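Local coordinates for protein PKS (Streptomyces albus, PDB 4OQJ) that probably condenses acyl units onto a growing polyketide chain, through the ketosynthase domain of an AT-less type I synthase involved in making the antibiotic oxazolomycin, at residues T195-V200 / T441-I446; P300-Q305 / E340-N345; A307-A312 / N345-R350. All blocks are in the same frame, centred on the assembly; numbering follows the deposited sequence. Where two conformers were deposited one is given.

Interaction 1 of 3, residues T195-V200 / T441-I446; sequences TSLVAV and TNAHVI
L197 of helix 195-209 meets A443 of strand 441-448 at the tightest point of this helix-on-sheet contact, CB to CB at 3.6 Å. A443 has only a methyl to offer, and the axes of the two short segments approach to 7.7 Å and cross at 61°. V198 extends the close packing toward the start of the strand. Its CG2, anti to the carbonyl carbon, touches T441 CG2 at 3.9 Å, and the two branched side chains cross at about a right angle. Toward the far end the fit slackens: L197 CD2 lies 4.3 Å from V445 CG2, and V200 CG1 only grazes that same methyl at 4.5 Å. This looser end is still buried: L381 of helix 376-390 packs on L197 and V200, and T285 of strand 280-289 meets V445. Helix and strand illustrate the layering of the thiolase fold, in which central helices are sandwiched between two sheet layers; in ketosynthases the helix at this position characteristically follows the nucleophilic-cysteine segment. The one polar side chain that takes part, T441, uses its CG2 methyl here. Its OG1 is hydrogen-bonded elsewhere, to S186 O of the second subunit and to N289 ND2, so a single residue serves both the core and the dimer interface. Between the two segments the chemistry is apolar, consistent with a fit governed by methyl shape, with the S194 OG bond to T441 O adding a directional tie at the helix start.

Interaction 2 of 3, residues P300-Q305 / E340-N345; sequences PSVQGQ and EVAALN
The methyl of A343 packs against helix 302-316: its CB lies 3.6 Å from Q305 CB, an apolar contact, and 3.5 Å from the carbonyl V302 O, a plain van der Waals one. The CA atoms of V302 and A343 approach to 5.0 Å. V302 CG1 comes within 4.0 Å of A343 CB in one of two conformers, so this contact is less certain.

The polar part belongs to Q305. With CG anti to the carbonyl carbon (chi1 -67°) and the chain extended beyond it, the amide reaches E340; Q305 OE1 lies 3.3 Å from E340 CA, a close contact and not a hydrogen bond. A water donates to Q305 OE1 at 2.7 Å and to E340 O at 3.0 Å, bridging side chain and backbone. S301 is the N-cap of its helix, S301 OG accepting from G304 N (N-H...O 162°).

The E340 carboxylate accepts from the backbone N of H329 and G330, part of a His-Gly-Thr sequence resembling the one that supplies an active-site histidine in ketosynthases; E340 may thus help position that loop. Strand 430-436 packs against the pair through F436, which touches Q305 and E340, while F413 of strand 413-415 meets L344 and N345.

Interaction 3 of 3, residues A307-A312 / N345-R350; sequences AVVAEA and NQAFNR
V309 and A347 meet where two outer helices lie side by side, V309 CG1 resting 3.6 Å from A347 CB. That branch stands anti to the backbone N, and from there it also reaches F348 CE1 at 4.0 Å. The valine and phenylalanine side chains cross at about a right angle, and the methyl approaches the ring obliquely. F348 is held from elsewhere as well, its ring making an edge-to-face contact with F413. The neighbouring methyls, A310 CB and A347 CB, are 4.3 Å apart. Short side chains of this kind allow helices 302-316 and 336-348 to run close together as part of the outer layer of the thiolase fold; the other methyl of V309, CG2, packs on H444 of strand 441-448. R350, just past the end of helix 336-348, closes over A310 with a more elaborate conformation. Its CG sits in the crowded position between the backbone N and the carbonyl carbon (chi1 72°), and the chain then runs extended to NE. R350 CD touches A310 CB at 3.8 Å, and the same methyl lies over one face of the guanidinium, offset toward its rim. R350 NH1 donates to A347 O at 2.8 Å (N-H...O 152°) from above the carbonyl plane while the oxygen stays near the guanidinium plane. With Q313 OE1 also accepting from NH1, and E314 OE2 in a salt bridge with NH2, this bond helps hold the group's rotation.

How the interactions relate
Strand 441-448 joins the three contacts by presenting alternate residues to two layers. T441, A443 and V445 serve interaction 1, while N442 and H444 turn to helix 302-316: N442 ND2 is 3.5 Å from G304 C in interaction 2, and H444 ND1 is 3.7 Å from V309 CG2 in interaction 3. Interactions 2 and 3 are successive parts of one helix pair, with centres about 9 Å apart, ranges overlapping at N345, and a probable hydrogen bond between Q303 OE1 and Q346 NE2 at 3.0 Å. Each centre is about 15 Å from that of interaction 1. Interaction 1 uses the helix after the probable nucleophilic-cysteine segment; interaction 2 contains E340, bonded to H329. Potassium-binding S292 and K294 precede helix 302-316.

Interaction 1 of 3, residues T195-V200 / T441-I446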
ATOM      1  N   THR A 195      10.227   1.155  -2.930  1.00 10.15           N
ATOM      2  CA  THR A 195       9.268   1.488  -1.875  1.00  8.60           C
ATOM      3  C   THR A 195       8.921   2.972  -1.775  1.00  9.62           C
ATOM      4  O   THR A 195       7.754   3.328  -1.655  1.00 10.00           O
ATOM      5  CB  THR A 195       9.798   1.027  -0.489  1.00  9.51           C
ATOM      6  OG1 THR A 195       9.847  -0.407  -0.453  1.00  8.89           O
ATOM      7  CG2 THR A 195       8.923   1.544   0.640  1.00  7.74           C
ATOM      8  N   SER A 196       9.930   3.843  -1.820  1.00  9.70           N
ATOM      9  CA  SER A 196       9.694   5.271  -1.639  1.00  9.17           C
ATOM     10  C   SER A 196       8.712   5.860  -2.614  1.00  8.26           C
ATOM     11  O   SER A 196       7.822   6.616  -2.216  1.00  8.42           O
ATOM     12  CB  SER A 196      11.010   6.067  -1.770  1.00 12.78           C
ATOM     13  OG  SER A 196      11.837   5.891  -0.644  1.00 11.14           O
ATOM     14  N   LEU A 197       8.922   5.607  -3.899  1.00  8.50           N
ATOM     15  CA  LEU A 197       8.061   6.203  -4.918  1.00  9.89           C
ATOM     16  C   LEU A 197       6.713   5.507  -5.031  1.00  8.95           C
ATOM     17  O   LEU A 197       5.727   6.136  -5.386  1.00 10.90           O
ATOM     18  CB  LEU A 197       8.775   6.206  -6.259  1.00 10.48           C
ATOM     19  CG  LEU A 197      10.097   6.989  -6.297  1.00 13.46           C
ATOM     20  CD1 LEU A 197      10.596   7.098  -7.742  1.00 16.07           C
ATOM     21  CD2 LEU A 197       9.983   8.383  -5.650  1.00 13.84           C
ATOM     22  N   VAL A 198       6.652   4.221  -4.714  1.00  7.68           N
ATOM     23  CA  VAL A 198       5.359   3.547  -4.590  1.00  7.80           C
ATOM     24  C   VAL A 198       4.542   4.190  -3.462  1.00  8.44           C
ATOM     25  O   VAL A 198       3.349   4.436  -3.626  1.00  9.73           O
ATOM     26  CB  VAL A 198       5.528   2.031  -4.352  1.00  9.00           C
ATOM     27  CG1 VAL A 198       4.182   1.353  -4.106  1.00 12.10           C
ATOM     28  CG2 VAL A 198       6.226   1.380  -5.554  1.00  8.66           C
ATOM     29  N   ALA A 199       5.176   4.507  -2.332  1.00 10.15           N
ATOM     30  CA  ALA A 199       4.462   5.154  -1.241  1.00 10.51           C
ATOM     31  C   ALA A 199       3.946   6.509  -1.716  1.00  9.53           C
ATOM     32  O   ALA A 199       2.800   6.885  -1.438  1.00 11.55           O
ATOM     33  CB  ALA A 199       5.357   5.313  -0.024  1.00  8.20           C
ATOM     34  N   VAL A 200       4.791   7.237  -2.452  1.00  9.56           N
ATOM     35  CA  VAL A 200       4.381   8.516  -3.020  1.00 10.52           C
ATOM     36  C   VAL A 200       3.190   8.307  -3.958  1.00 10.78           C
ATOM     37  O   VAL A 200       2.214   9.056  -3.921  1.00  9.49           O
ATOM     38  CB  VAL A 200       5.551   9.202  -3.772  1.00 10.82           C
ATOM     39  CG1 VAL A 200       5.061  10.366  -4.627  1.00 12.45           C
ATOM     40  CG2 VAL A 200       6.594   9.715  -2.777  1.00  9.35           C
ATOM     41  N   THR A 441       8.917  -4.304  -9.236  1.00  8.29           N
ATOM     42  CA  THR A 441       7.933  -3.226  -9.186  1.00  9.48           C
ATOM     43  C   THR A 441       8.660  -1.913  -9.463  1.00 11.60           C
ATOM     44  O   THR A 441       9.604  -1.546  -8.759  1.00 11.64           O
ATOM     45  CB  THR A 441       7.177  -3.194  -7.857  1.00 10.01           C
ATOM     46  OG1 THR A 441       6.224  -4.261  -7.861  1.00 13.75           O
ATOM     47  CG2 THR A 441       6.420  -1.866  -7.675  1.00  9.69           C
ATOM     48  N   ASN A 442       8.216  -1.242 -10.530  1.00 10.30           N
ATOM     49  CA  ASN A 442       8.821  -0.022 -11.036  1.00  9.13           C
ATOM     50  C   ASN A 442       7.960   1.181 -10.763  1.00 11.97           C
ATOM     51  O   ASN A 442       6.751   1.086 -10.808  1.00 11.09           O
ATOM     52  CB  ASN A 442       9.033  -0.122 -12.538  1.00  9.55           C
ATOM     53  CG  ASN A 442       9.762  -1.384 -12.938  1.00 13.44           C
ATOM     54  OD1 ASN A 442      10.825  -1.672 -12.413  1.00 13.52           O
ATOM     55  ND2 ASN A 442       9.186  -2.149 -13.879  1.00 13.68           N
ATOM     56  N   ALA A 443       8.589   2.323 -10.513  1.00 10.42           N
ATOM     57  CA  ALA A 443       7.880   3.566 -10.286  1.00 10.94           C
ATOM     58  C   ALA A 443       8.593   4.718 -10.984  1.00 11.44           C
ATOM     59  O   ALA A 443       9.825   4.720 -11.101  1.00 10.32           O
ATOM     60  CB  ALA A 443       7.767   3.841  -8.816  1.00 10.76           C
ATOM     61  N   HIS A 444       7.814   5.680 -11.464  1.00 11.69           N
ATOM     62  CA  HIS A 444       8.358   6.907 -12.050  1.00  9.73           C
ATOM     63  C   HIS A 444       7.414   8.051 -11.699  1.00 10.67           C
ATOM     64  O   HIS A 444       6.197   7.909 -11.769  1.00 13.62           O
ATOM     65  CB  HIS A 444       8.522   6.769 -13.561  1.00 13.46           C
ATOM     66  CG  HIS A 444       9.289   7.889 -14.211  1.00 13.07           C
ATOM     67  ND1 HIS A 444      10.669   7.926 -14.254  1.00 12.63           N
ATOM     68  CD2 HIS A 444       8.862   9.000 -14.862  1.00 12.14           C
ATOM     69  CE1 HIS A 444      11.056   9.005 -14.920  1.00 13.49           C
ATOM     70  NE2 HIS A 444       9.980   9.666 -15.308  1.00 12.42           N
ATOM     71  N   VAL A 445       7.993   9.170 -11.291  1.00 10.12           N
ATOM     72  CA  VAL A 445       7.259  10.339 -10.823  1.00 10.83           C
ATOM     73  C   VAL A 445       7.679  11.566 -11.645  1.00 13.23           C
ATOM     74  O   VAL A 445       8.878  11.784 -11.901  1.00 13.43           O
ATOM     75  CB  VAL A 445       7.528  10.568  -9.331  1.00 12.13           C
ATOM     76  CG1 VAL A 445       6.920  11.879  -8.827  1.00 17.06           C
ATOM     77  CG2 VAL A 445       7.010   9.391  -8.544  1.00 11.85           C
ATOM     78  N   ILE A 446       6.695  12.356 -12.074  1.00 12.48           N
ATOM     79  CA  ILE A 446       6.959  13.575 -12.830  1.00 13.78           C
ATOM     80  C   ILE A 446       6.801  14.744 -11.885  1.00 14.54           C
ATOM     81  O   ILE A 446       5.755  14.900 -11.240  1.00 14.85           O
ATOM     82  CB  ILE A 446       6.002  13.760 -14.018  1.00 18.62           C
ATOM     83  CG1 ILE A 446       6.056  12.542 -14.962  1.00 21.43           C
ATOM     84  CG2 ILE A 446       6.312  15.073 -14.758  1.00 20.14           C
ATOM     85  CD1 ILE A 446       7.414  12.250 -15.551  1.00 22.12           C
TER

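Interaction 2 of 3, residues P300-Q305 / E340-N345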
ATOM      1  N   PRO A 300      16.951  -7.196 -14.471  1.00 37.75           N
ATOM      2  CA  PRO A 300      16.309  -5.949 -14.892  1.00 30.31           C
ATOM      3  C   PRO A 300      15.375  -6.178 -16.083  1.00 25.61           C
ATOM      4  O   PRO A 300      15.351  -7.280 -16.630  1.00 27.31           O
ATOM      5  CB  PRO A 300      17.492  -5.052 -15.285  1.00 36.45           C
ATOM      6  CG  PRO A 300      18.732  -5.912 -15.166  1.00 44.26           C
ATOM      7  CD  PRO A 300      18.286  -7.325 -15.072  1.00 45.66           C
ATOM      8  N   SER A 301      14.612  -5.157 -16.466  1.00 20.48           N
ATOM      9  CA  SER A 301      13.694  -5.273 -17.599  1.00 21.99           C
ATOM     10  C   SER A 301      13.540  -3.938 -18.337  1.00 20.19           C
ATOM     11  O   SER A 301      12.968  -2.970 -17.796  1.00 15.39           O
ATOM     12  CB  SER A 301      12.326  -5.774 -17.108  1.00 22.25           C
ATOM     13  OG  SER A 301      11.333  -5.728 -18.131  1.00 20.61           O
ATOM     14  N   VAL A 302      14.038  -3.886 -19.572  1.00 19.39           N
ATOM     15  CA  VAL A 302      13.913  -2.683 -20.396  0.50 19.53           C
ATOM     16  C   VAL A 302      12.445  -2.314 -20.558  1.00 16.67           C
ATOM     17  O   VAL A 302      12.062  -1.161 -20.407  1.00 19.03           O
ATOM     18  CB  VAL A 302      14.527  -2.856 -21.804  0.50 24.77           C
ATOM     19  CG1 VAL A 302      14.468  -1.541 -22.579  0.50 24.69           C
ATOM     20  CG2 VAL A 302      15.960  -3.317 -21.726  0.50 29.47           C
ATOM     21  N   GLN A 303      11.623  -3.311 -20.860  1.00 15.10           N
ATOM     22  CA  GLN A 303      10.230  -3.028 -21.191  1.00 16.47           C
ATOM     23  C   GLN A 303       9.432  -2.526 -20.008  1.00 14.88           C
ATOM     24  O   GLN A 303       8.637  -1.600 -20.164  1.00 16.41           O
ATOM     25  CB  GLN A 303       9.580  -4.266 -21.799  1.00 24.27           C
ATOM     26  CG  GLN A 303      10.151  -4.583 -23.174  1.00 38.48           C
ATOM     27  CD  GLN A 303      10.173  -3.353 -24.101  1.00 52.10           C
ATOM     28  OE1 GLN A 303       9.204  -2.592 -24.171  1.00 53.57           O
ATOM     29  NE2 GLN A 303      11.293  -3.151 -24.795  1.00 54.73           N
ATOM     30  N   GLY A 304       9.654  -3.105 -18.829  1.00 16.01           N
ATOM     31  CA  GLY A 304       8.963  -2.667 -17.632  1.00 15.69           C
ATOM     32  C   GLY A 304       9.303  -1.226 -17.297  1.00 16.38           C
ATOM     33  O   GLY A 304       8.429  -0.417 -16.972  1.00 15.61           O
ATOM     34  N   GLN A 305      10.585  -0.901 -17.364  1.00 17.01           N
ATOM     35  CA  GLN A 305      11.041   0.466 -17.112  1.00 16.94           C
ATOM     36  C   GLN A 305      10.485   1.439 -18.162  1.00 17.50           C
ATOM     37  O   GLN A 305       9.938   2.492 -17.825  1.00 17.88           O
ATOM     38  CB  GLN A 305      12.566   0.540 -17.111  1.00 14.66           C
ATOM     39  CG  GLN A 305      13.271  -0.188 -15.975  1.00 16.33           C
ATOM     40  CD  GLN A 305      14.793  -0.020 -16.065  1.00 20.22           C
ATOM     41  OE1 GLN A 305      15.284   0.967 -16.605  1.00 21.46           O
ATOM     42  NE2 GLN A 305      15.532  -0.993 -15.563  1.00 19.72           N
ATOM     43  N   GLU A 340      18.890   1.002 -18.393  1.00 17.85           N
ATOM     44  CA  GLU A 340      18.077   2.115 -17.915  1.00 16.63           C
ATOM     45  C   GLU A 340      17.968   3.196 -19.000  1.00 16.48           C
ATOM     46  O   GLU A 340      16.895   3.756 -19.233  1.00 17.92           O
ATOM     47  CB  GLU A 340      18.633   2.719 -16.615  1.00 16.36           C
ATOM     48  CG  GLU A 340      17.728   3.835 -16.095  1.00 19.54           C
ATOM     49  CD  GLU A 340      17.950   4.184 -14.632  1.00 19.05           C
ATOM     50  OE1 GLU A 340      18.985   3.762 -14.066  1.00 18.18           O
ATOM     51  OE2 GLU A 340      17.075   4.881 -14.059  1.00 17.81           O
ATOM     52  N   VAL A 341      19.069   3.463 -19.680  1.00 17.64           N
ATOM     53  CA  VAL A 341      19.088   4.493 -20.713  1.00 17.53           C
ATOM     54  C   VAL A 341      18.334   4.026 -21.954  1.00 19.64           C
ATOM     55  O   VAL A 341      17.664   4.819 -22.611  1.00 21.98           O
ATOM     56  CB  VAL A 341      20.519   4.875 -21.064  1.00 18.77           C
ATOM     57  CG1 VAL A 341      20.553   5.885 -22.206  1.00 21.01           C
ATOM     58  CG2 VAL A 341      21.218   5.454 -19.815  1.00 21.48           C
ATOM     59  N   ALA A 342      18.448   2.742 -22.281  1.00 20.99           N
ATOM     60  CA  ALA A 342      17.688   2.181 -23.397  1.00 24.63           C
ATOM     61  C   ALA A 342      16.189   2.322 -23.141  1.00 21.16           C
ATOM     62  O   ALA A 342      15.418   2.618 -24.049  1.00 19.83           O
ATOM     63  CB  ALA A 342      18.051   0.720 -23.620  1.00 27.56           C
ATOM     64  N   ALA A 343      15.780   2.124 -21.895  1.00 17.52           N
ATOM     65  CA  ALA A 343      14.374   2.215 -21.530  1.00 17.12           C
ATOM     66  C   ALA A 343      13.878   3.659 -21.602  1.00 17.72           C
ATOM     67  O   ALA A 343      12.792   3.919 -22.102  1.00 17.95           O
ATOM     68  CB  ALA A 343      14.154   1.647 -20.130  1.00 16.04           C
ATOM     69  N   LEU A 344      14.678   4.591 -21.087  1.00 17.95           N
ATOM     70  CA  LEU A 344      14.367   6.014 -21.172  1.00 17.53           C
ATOM     71  C   LEU A 344      14.309   6.503 -22.624  1.00 19.44           C
ATOM     72  O   LEU A 344      13.407   7.261 -22.994  1.00 18.11           O
ATOM     73  CB  LEU A 344      15.404   6.825 -20.409  1.00 17.08           C
ATOM     74  CG  LEU A 344      15.310   6.775 -18.883  1.00 16.81           C
ATOM     75  CD1 LEU A 344      16.589   7.345 -18.299  1.00 16.00           C
ATOM     76  CD2 LEU A 344      14.071   7.558 -18.390  1.00 14.94           C
ATOM     77  N   ASN A 345      15.272   6.076 -23.432  1.00 19.54           N
ATOM     78  CA  ASN A 345      15.260   6.396 -24.866  1.00 21.47           C
ATOM     79  C   ASN A 345      13.941   5.931 -25.492  1.00 22.86           C
ATOM     80  O   ASN A 345      13.282   6.678 -26.210  1.00 23.60           O
ATOM     81  CB  ASN A 345      16.434   5.738 -25.605  1.00 20.97           C
ATOM     82  CG  ASN A 345      17.757   6.480 -25.425  1.00 22.24           C
ATOM     83  OD1 ASN A 345      17.799   7.614 -24.953  1.00 23.02           O
ATOM     84  ND2 ASN A 345      18.850   5.827 -25.808  1.00 21.96           N
TER
HETATM   85  O   HOH W   1      14.687   3.562 -17.275  1.00 19.50           O

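Interaction 3 of 3, residues A307-A312 / N345-R350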
ATOM      1  N   ALA A 307       7.880   1.248 -19.981  1.00 16.87           N
ATOM      2  CA  ALA A 307       6.434   1.416 -19.826  1.00 18.69           C
ATOM      3  C   ALA A 307       6.083   2.338 -18.666  1.00 15.78           C
ATOM      4  O   ALA A 307       5.198   3.182 -18.783  1.00 13.21           O
ATOM      5  CB  ALA A 307       5.759   0.075 -19.626  1.00 17.65           C
ATOM      6  N   VAL A 308       6.755   2.200 -17.532  1.00 14.81           N
ATOM      7  CA  VAL A 308       6.319   2.999 -16.393  1.00 11.55           C
ATOM      8  C   VAL A 308       6.683   4.479 -16.627  1.00 12.24           C
ATOM      9  O   VAL A 308       5.946   5.377 -16.216  1.00 14.74           O
ATOM     10  CB  VAL A 308       6.908   2.477 -15.068  1.00 10.55           C
ATOM     11  CG1 VAL A 308       8.344   2.963 -14.861  1.00 11.58           C
ATOM     12  CG2 VAL A 308       6.036   2.910 -13.922  1.00 11.53           C
ATOM     13  N   VAL A 309       7.776   4.738 -17.339  1.00 11.75           N
ATOM     14  CA  VAL A 309       8.153   6.124 -17.635  1.00 13.21           C
ATOM     15  C   VAL A 309       7.129   6.767 -18.574  1.00 15.13           C
ATOM     16  O   VAL A 309       6.636   7.879 -18.332  1.00 17.78           O
ATOM     17  CB  VAL A 309       9.561   6.191 -18.246  1.00 15.14           C
ATOM     18  CG1 VAL A 309       9.892   7.603 -18.776  1.00 16.68           C
ATOM     19  CG2 VAL A 309      10.574   5.772 -17.207  1.00 13.10           C
ATOM     20  N   ALA A 310       6.788   6.055 -19.640  1.00 15.46           N
ATOM     21  CA  ALA A 310       5.792   6.541 -20.580  1.00 19.01           C
ATOM     22  C   ALA A 310       4.455   6.757 -19.874  1.00 21.38           C
ATOM     23  O   ALA A 310       3.792   7.766 -20.092  1.00 20.24           O
ATOM     24  CB  ALA A 310       5.641   5.555 -21.750  1.00 18.93           C
ATOM     25  N   GLU A 311       4.072   5.817 -19.016  1.00 20.53           N
ATOM     26  CA  GLU A 311       2.786   5.866 -18.318  0.50 20.53           C
ATOM     27  C   GLU A 311       2.715   7.080 -17.409  1.00 18.78           C
ATOM     28  O   GLU A 311       1.694   7.752 -17.318  1.00 19.50           O
ATOM     29  CB  GLU A 311       2.551   4.590 -17.489  0.50 20.61           C
ATOM     30  CG  GLU A 311       1.162   4.522 -16.853  0.50 20.69           C
ATOM     31  CD  GLU A 311       0.928   3.287 -15.977  0.50 21.41           C
ATOM     32  OE1 GLU A 311       1.681   2.298 -16.073  0.50 25.60           O
ATOM     33  OE2 GLU A 311      -0.030   3.307 -15.187  0.50 18.21           O
ATOM     34  N   ALA A 312       3.813   7.369 -16.728  1.00 13.29           N
ATOM     35  CA  ALA A 312       3.854   8.540 -15.840  1.00 14.42           C
ATOM     36  C   ALA A 312       3.710   9.843 -16.633  1.00 15.69           C
ATOM     37  O   ALA A 312       2.965  10.744 -16.233  1.00 16.14           O
ATOM     38  CB  ALA A 312       5.148   8.550 -15.042  1.00 15.91           C
ATOM     39  N   ASN A 345      15.272   6.076 -23.432  1.00 19.54           N
ATOM     40  CA  ASN A 345      15.260   6.396 -24.866  1.00 21.47           C
ATOM     41  C   ASN A 345      13.941   5.931 -25.492  1.00 22.86           C
ATOM     42  O   ASN A 345      13.282   6.678 -26.210  1.00 23.60           O
ATOM     43  CB  ASN A 345      16.434   5.738 -25.605  1.00 20.97           C
ATOM     44  CG  ASN A 345      17.757   6.480 -25.425  1.00 22.24           C
ATOM     45  OD1 ASN A 345      17.799   7.614 -24.953  1.00 23.02           O
ATOM     46  ND2 ASN A 345      18.850   5.827 -25.808  1.00 21.96           N
ATOM     47  N   GLN A 346      13.560   4.692 -25.205  1.00 23.81           N
ATOM     48  CA  GLN A 346      12.355   4.117 -25.801  1.00 25.99           C
ATOM     49  C   GLN A 346      11.133   4.924 -25.364  1.00 23.82           C
ATOM     50  O   GLN A 346      10.298   5.289 -26.193  1.00 24.18           O
ATOM     51  CB  GLN A 346      12.193   2.638 -25.419  1.00 27.72           C
ATOM     52  CG  GLN A 346      10.891   2.027 -25.918  1.00 28.75           C
ATOM     53  CD  GLN A 346      10.724   0.561 -25.534  1.00 31.43           C
ATOM     54  OE1 GLN A 346      11.641  -0.242 -25.689  1.00 32.16           O
ATOM     55  NE2 GLN A 346       9.546   0.212 -25.026  1.00 35.59           N
ATOM     56  N   ALA A 347      11.023   5.216 -24.069  1.00 18.38           N
ATOM     57  CA  ALA A 347       9.892   5.994 -23.583  1.00 18.98           C
ATOM     58  C   ALA A 347       9.882   7.401 -24.187  1.00 19.80           C
ATOM     59  O   ALA A 347       8.834   7.886 -24.617  1.00 22.73           O
ATOM     60  CB  ALA A 347       9.911   6.073 -22.056  1.00 19.81           C
ATOM     61  N   PHE A 348      11.042   8.054 -24.217  1.00 18.94           N
ATOM     62  CA  PHE A 348      11.110   9.445 -24.630  1.00 21.04           C
ATOM     63  C   PHE A 348      10.880   9.597 -26.138  1.00 25.30           C
ATOM     64  O   PHE A 348      10.296  10.588 -26.567  1.00 26.50           O
ATOM     65  CB  PHE A 348      12.455  10.072 -24.218  1.00 21.12           C
ATOM     66  CG  PHE A 348      12.451  10.652 -22.817  1.00 20.64           C
ATOM     67  CD1 PHE A 348      12.159   9.858 -21.717  1.00 18.42           C
ATOM     68  CD2 PHE A 348      12.737  11.993 -22.606  1.00 22.90           C
ATOM     69  CE1 PHE A 348      12.149  10.398 -20.426  1.00 17.71           C
ATOM     70  CE2 PHE A 348      12.733  12.535 -21.328  1.00 20.25           C
ATOM     71  CZ  PHE A 348      12.436  11.736 -20.234  1.00 17.67           C
ATOM     72  N   ASN A 349      11.305   8.608 -26.923  1.00 23.76           N
ATOM     73  CA  ASN A 349      11.207   8.679 -28.388  1.00 29.22           C
ATOM     74  C   ASN A 349       9.925   8.063 -28.942  1.00 33.67           C
ATOM     75  O   ASN A 349       9.782   7.909 -30.152  1.00 34.73           O
ATOM     76  CB  ASN A 349      12.399   7.969 -29.046  1.00 33.08           C
ATOM     77  CG  ASN A 349      13.719   8.686 -28.822  1.00 41.44           C
ATOM     78  OD1 ASN A 349      13.770   9.914 -28.712  1.00 46.89           O
ATOM     79  ND2 ASN A 349      14.801   7.915 -28.771  1.00 43.29           N
ATOM     80  N   ARG A 350       8.997   7.698 -28.064  1.00 32.75           N
ATOM     81  CA  ARG A 350       7.863   6.876 -28.472  1.00 38.68           C
ATOM     82  C   ARG A 350       6.909   7.575 -29.453  1.00 45.72           C
ATOM     83  O   ARG A 350       6.210   6.909 -30.214  1.00 41.39           O
ATOM     84  CB  ARG A 350       7.083   6.412 -27.239  1.00 33.56           C
ATOM     85  CG  ARG A 350       6.266   7.503 -26.539  1.00 30.78           C
ATOM     86  CD  ARG A 350       5.626   6.983 -25.240  1.00 28.15           C
ATOM     87  NE  ARG A 350       4.806   8.007 -24.585  1.00 29.47           N
ATOM     88  CZ  ARG A 350       5.284   8.954 -23.780  1.00 30.16           C
ATOM     89  NH1 ARG A 350       6.583   9.021 -23.516  1.00 27.14           N
ATOM     90  NH2 ARG A 350       4.467   9.843 -23.238  1.00 35.66           N
TER